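Local coordinates for protein NEQ011 (Nanoarchaeum equitans Kin4-M, PDB 6GQ8) that is a superoxide reductase of the neelaredoxin type, an iron enzyme that probably reduces superoxide to hydrogen peroxide at a non-haem iron centre, at residues V33-P36 with H42-W45; I13-K18 with V29-K34. All coordinates share one frame; numbering follows the deposited sequence.

Contact 1 (V33-P36 with H42-W45); sequences VKHP and HIQW. With FE (Fe (III) ion), chain E.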
loop_
_atom_site.group_PDB
_atom_site.type_symbol
_atom_site.label_atom_id
_atom_site.label_comp_id
_atom_site.label_asym_id
_atom_site.label_seq_id
_atom_site.Cartn_x
_atom_site.Cartn_y
_atom_site.Cartn_z
ATOM N N VAL A 33 16.138 9.830 -18.435
ATOM C CA VAL A 33 17.269 9.999 -17.535
ATOM C C VAL A 33 16.946 9.195 -16.286
ATOM O O VAL A 33 16.027 9.549 -15.535
ATOM C CB VAL A 33 17.536 11.472 -17.195
ATOM C CG1 VAL A 33 18.739 11.588 -16.279
ATOM C CG2 VAL A 33 17.751 12.277 -18.470
ATOM N N LYS A 34 17.688 8.112 -16.066
ATOM C CA LYS A 34 17.394 7.208 -14.963
ATOM C C LYS A 34 17.557 7.919 -13.625
ATOM O O LYS A 34 18.556 8.603 -13.386
ATOM C CB LYS A 34 18.302 5.979 -15.035
ATOM C CG LYS A 34 17.654 4.777 -15.715
ATOM C CD LYS A 34 18.612 3.598 -15.818
ATOM C CE LYS A 34 19.031 3.098 -14.444
ATOM N NZ LYS A 34 17.885 2.506 -13.701
ATOM N N HIS A 35 16.565 7.765 -12.760
ATOM C CA HIS A 35 16.644 8.314 -11.415
ATOM C C HIS A 35 17.452 7.368 -10.527
ATOM O O HIS A 35 17.367 6.147 -10.688
ATOM C CB HIS A 35 15.238 8.507 -10.838
ATOM C CG HIS A 35 15.206 9.221 -9.520
ATOM N ND1 HIS A 35 15.331 8.566 -8.314
ATOM C CD2 HIS A 35 15.033 10.531 -9.219
ATOM C CE1 HIS A 35 15.251 9.441 -7.327
ATOM N NE2 HIS A 35 15.070 10.641 -7.849
ATOM N N PRO A 36 18.255 7.900 -9.604
ATOM C CA PRO A 36 18.989 7.027 -8.680
ATOM C C PRO A 36 18.045 6.101 -7.925
ATOM O O PRO A 36 16.898 6.448 -7.635
ATOM C CB PRO A 36 19.684 8.014 -7.734
ATOM C CG PRO A 36 19.838 9.258 -8.543
ATOM C CD PRO A 36 18.631 9.317 -9.448
ATOM N N HIS A 42 15.286 7.273 -3.714
ATOM C CA HIS A 42 14.685 6.374 -4.690
ATOM C C HIS A 42 13.239 6.774 -4.938
ATOM O O HIS A 42 12.627 7.496 -4.148
ATOM C CB HIS A 42 14.756 4.913 -4.228
ATOM C CG HIS A 42 14.129 4.667 -2.890
ATOM N ND1 HIS A 42 14.868 4.489 -1.740
ATOM C CD2 HIS A 42 12.829 4.573 -2.518
ATOM C CE1 HIS A 42 14.053 4.291 -0.720
ATOM N NE2 HIS A 42 12.809 4.336 -1.165
ATOM N N ILE A 43 12.706 6.290 -6.057
ATOM C CA ILE A 43 11.287 6.431 -6.352
ATOM C C ILE A 43 10.565 5.301 -5.631
ATOM O O ILE A 43 10.804 4.122 -5.909
ATOM C CB ILE A 43 11.020 6.381 -7.863
ATOM C CG1 ILE A 43 11.877 7.414 -8.605
ATOM C CG2 ILE A 43 9.537 6.608 -8.143
ATOM C CD1 ILE A 43 11.606 8.849 -8.217
ATOM N N GLN A 44 9.691 5.659 -4.696
ATOM C CA GLN A 44 9.101 4.670 -3.802
ATOM C C GLN A 44 7.801 4.085 -4.341
ATOM O O GLN A 44 7.575 2.878 -4.218
ATOM C CB GLN A 44 8.862 5.290 -2.424
ATOM C CG GLN A 44 8.680 4.276 -1.308
ATOM C CD GLN A 44 8.672 4.926 0.065
ATOM O OE1 GLN A 44 7.658 5.479 0.495
ATOM N NE2 GLN A 44 9.809 4.875 0.754
ATOM N N TRP A 45 6.937 4.907 -4.933
ATOM C CA TRP A 45 5.635 4.412 -5.362
ATOM C C TRP A 45 5.047 5.334 -6.419
ATOM O O TRP A 45 5.504 6.462 -6.620
ATOM C CB TRP A 45 4.674 4.274 -4.174
ATOM C CG TRP A 45 4.516 5.514 -3.337
ATOM C CD1 TRP A 45 5.157 5.799 -2.160
ATOM C CD2 TRP A 45 3.655 6.628 -3.602
ATOM N NE1 TRP A 45 4.746 7.018 -1.681
ATOM C CE2 TRP A 45 3.819 7.545 -2.544
ATOM C CE3 TRP A 45 2.747 6.932 -4.624
ATOM C CZ2 TRP A 45 3.123 8.752 -2.486
ATOM C CZ3 TRP A 45 2.056 8.129 -4.566
ATOM C CH2 TRP A 45 2.249 9.025 -3.504
HETATM FE FE FE E . 14.906 12.480 -6.566
HETATM O O HOH W 1 14.213 4.771 -7.545
#

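Contact 2 (I13-K18 with V29-K34); sequences IIEIEK and VGKEVK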
loop_
_atom_site.group_PDB
_atom_site.type_symbol
_atom_site.label_atom_id
_atom_site.label_comp_id
_atom_site.label_asym_id
_atom_site.label_seq_id
_atom_site.Cartn_x
_atom_site.Cartn_y
_atom_site.Cartn_z
ATOM N N ILE A 13 5.978 9.191 -16.430
ATOM C CA ILE A 13 5.527 9.238 -17.819
ATOM C C ILE A 13 4.479 8.156 -18.042
ATOM O O ILE A 13 4.686 6.992 -17.684
ATOM C CB ILE A 13 6.714 9.067 -18.780
ATOM C CG1 ILE A 13 7.733 10.188 -18.571
ATOM C CG2 ILE A 13 6.234 9.043 -20.226
ATOM C CD1 ILE A 13 7.139 11.577 -18.676
ATOM N N ILE A 14 3.358 8.535 -18.652
ATOM C CA ILE A 14 2.239 7.630 -18.892
ATOM C C ILE A 14 2.210 7.261 -20.370
ATOM O O ILE A 14 2.279 8.141 -21.236
ATOM C CB ILE A 14 0.903 8.268 -18.470
ATOM C CG1 ILE A 14 0.954 8.716 -17.008
ATOM C CG2 ILE A 14 -0.247 7.299 -18.695
ATOM C CD1 ILE A 14 -0.180 9.635 -16.618
ATOM N N GLU A 15 2.092 5.965 -20.654
ATOM C CA GLU A 15 1.818 5.471 -21.998
ATOM C C GLU A 15 0.576 4.592 -21.972
ATOM O O GLU A 15 0.375 3.813 -21.035
ATOM C CB GLU A 15 2.994 4.680 -22.575
ATOM C CG GLU A 15 4.229 5.512 -22.852
ATOM C CD GLU A 15 5.300 4.728 -23.584
ATOM O OE1 GLU A 15 5.137 3.499 -23.743
ATOM O OE2 GLU A 15 6.295 5.344 -24.019
ATOM N N ILE A 16 -0.253 4.722 -23.005
ATOM C CA ILE A 16 -1.550 4.059 -23.069
ATOM C C ILE A 16 -1.631 3.248 -24.354
ATOM O O ILE A 16 -1.358 3.771 -25.440
ATOM C CB ILE A 16 -2.709 5.072 -23.003
ATOM C CG1 ILE A 16 -2.613 5.921 -21.733
ATOM C CG2 ILE A 16 -4.051 4.356 -23.064
ATOM C CD1 ILE A 16 -3.540 7.119 -21.730
ATOM N N GLU A 17 -1.993 1.971 -24.230
ATOM C CA GLU A 17 -2.301 1.123 -25.376
ATOM C C GLU A 17 -3.624 0.421 -25.123
ATOM O O GLU A 17 -3.820 -0.178 -24.062
ATOM C CB GLU A 17 -1.206 0.088 -25.663
ATOM C CG GLU A 17 0.183 0.666 -25.865
ATOM C CD GLU A 17 1.194 -0.386 -26.289
ATOM O OE1 GLU A 17 0.780 -1.527 -26.590
ATOM O OE2 GLU A 17 2.400 -0.068 -26.339
ATOM N N LYS A 18 -4.522 0.487 -26.101
ATOM C CA LYS A 18 -5.836 -0.134 -25.996
ATOM C C LYS A 18 -5.743 -1.569 -26.494
ATOM O O LYS A 18 -5.398 -1.810 -27.657
ATOM C CB LYS A 18 -6.864 0.656 -26.806
ATOM C CG LYS A 18 -8.312 0.236 -26.602
ATOM C CD LYS A 18 -8.800 0.568 -25.202
ATOM C CE LYS A 18 -10.230 0.097 -24.987
ATOM N NZ LYS A 18 -11.135 0.599 -26.058
ATOM N N VAL A 29 9.071 6.209 -14.210
ATOM C CA VAL A 29 9.720 7.411 -13.697
ATOM C C VAL A 29 11.188 7.362 -14.095
ATOM O O VAL A 29 11.859 6.342 -13.892
ATOM C CB VAL A 29 9.563 7.530 -12.172
ATOM C CG1 VAL A 29 10.248 8.795 -11.670
ATOM C CG2 VAL A 29 8.090 7.527 -11.785
ATOM N N GLY A 30 11.681 8.450 -14.674
ATOM C CA GLY A 30 13.061 8.481 -15.120
ATOM C C GLY A 30 13.296 7.719 -16.404
ATOM O O GLY A 30 14.322 7.038 -16.541
ATOM N N LYS A 31 12.364 7.814 -17.355
ATOM C CA LYS A 31 12.459 7.031 -18.583
ATOM C C LYS A 31 13.699 7.405 -19.393
ATOM O O LYS A 31 14.495 6.535 -19.764
ATOM C CB LYS A 31 11.189 7.219 -19.409
ATOM C CG LYS A 31 11.034 6.227 -20.540
ATOM C CD LYS A 31 9.799 6.531 -21.368
ATOM C CE LYS A 31 9.634 5.521 -22.486
ATOM N NZ LYS A 31 8.395 5.772 -23.265
ATOM N N GLU A 32 13.885 8.697 -19.670
ATOM C CA GLU A 32 15.009 9.137 -20.491
ATOM C C GLU A 32 16.271 9.403 -19.686
ATOM O O GLU A 32 17.376 9.225 -20.211
ATOM C CB GLU A 32 14.638 10.388 -21.295
ATOM C CG GLU A 32 14.395 11.652 -20.478
ATOM C CD GLU A 32 14.282 12.888 -21.351
ATOM O OE1 GLU A 32 13.933 12.737 -22.540
ATOM O OE2 GLU A 32 14.451 14.014 -20.830
ATOM N N VAL A 33 16.138 9.830 -18.435
ATOM C CA VAL A 33 17.269 9.999 -17.535
ATOM C C VAL A 33 16.946 9.195 -16.286
ATOM O O VAL A 33 16.027 9.549 -15.535
ATOM C CB VAL A 33 17.536 11.472 -17.195
ATOM C CG1 VAL A 33 18.739 11.588 -16.279
ATOM C CG2 VAL A 33 17.751 12.277 -18.470
ATOM N N LYS A 34 17.688 8.112 -16.066
ATOM C CA LYS A 34 17.394 7.208 -14.963
ATOM C C LYS A 34 17.557 7.919 -13.625
ATOM O O LYS A 34 18.556 8.603 -13.386
ATOM C CB LYS A 34 18.302 5.979 -15.035
ATOM C CG LYS A 34 17.654 4.777 -15.715
ATOM C CD LYS A 34 18.612 3.598 -15.818
ATOM C CE LYS A 34 19.031 3.098 -14.444
ATOM N NZ LYS A 34 17.885 2.506 -13.701
#

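Contact 1 (V33-P36 with H42-W45)
I43 lays its CD1 methyl over the middle of the H35 imidazole, a CH-pi contact of 3.7 Å from CD1 to the ring centroid and only 6° off the ring normal. Its CG1 follows behind, over the ND1 side of the same face, at 3.7 Å from H35 ND1. What brings the branch there is the first torsion of I43, which sets CG1 beside the backbone N (chi1 -54°) and lets the chain end reach the ring. Against the opposite face stands CD of P36, set off toward the rim, and the imidazole is thus sandwiched between two aliphatic groups. Its edge is occupied as well: CA of H42 lies near the ring plane, 4.1 Å from H35 CE1.

The two ring nitrogens have different tasks. NE2 of H35 binds the ferric ion at 2.2 Å, and H10, H41, C97 and H100 supply the other four protein ligands. ND1 donates to the carbonyl O of P36 at 2.7 Å, meeting a lone pair in the carbonyl plane, although the bond is bent (135° at the hydrogen) and the acceptor is tilted from the ring plane. A water molecule donates to P36 O and accepts from the backbone N of I43, its oxygen 2.6 Å from that nitrogen, so that the two segments are tied together by a single water bridge. An alanine in place of I43 would probably strip one face of the imidazole of its aliphatic cover and leave the ligand less firmly held against turning. The packed faces, the bond at ND1 and the bond from NE2 to iron together probably limit the rotation of the ring, and the carbonyl may polarise it toward a more electron-rich, stronger-donating ligand.

Contact 2 (I13-K18 with V29-K34)
K31, in segment 29-34, reaches across to E15. The segment begins at V29, whose CB points away from segment 13-18 and whose side chain packs on S95. G30 follows with a positive phi of 76°; a CB at this position would be crowded by the carbonyl O of V33, so the tight turn of the backbone suits a residue without a side chain. Next comes K31, fully stretched, with CG anti to the backbone N (chi1 -167°) and every later torsion close to 180°. It meets the likewise extended E15 at about a right angle, and its ammonium faces OE2 of that carboxylate in what is probably a salt bridge, though NZ and OE2 are modelled implausibly close and their places are doubtful. Beyond K31 the loop moves off: E32 packs on Y6 and P8, V33 on K9, and K34 has a separate salt bridge with E76. The contact lies at the surface, joining the loop after strand 22-29 to strand 12-19, which is an outermost strand, within this chain, of the three-stranded antiparallel sheet and pairs with strand 22-29, while I14 and I16 pack on strands 89-97 and 101-108.

In the fold
The two contacts illustrate how one connection between strands can serve an interior and a surface at once. Contact 1 and contact 2 share V33 and K34, their centres are 12 Å apart, and the loop that sends K31 outward goes on to deliver H35 to the iron. They also touch directly: CD1 of I43, the methyl over the H35 ring, packs at 3.7 Å on CG1 of V29, the residue that opens the 29-34 segment. Only contact 1 supplies a metal ligand. The nearest side-chain atoms of K31 and H35 are about 10 Å apart, and contact 2 lies outside the iron site, on the protein surface.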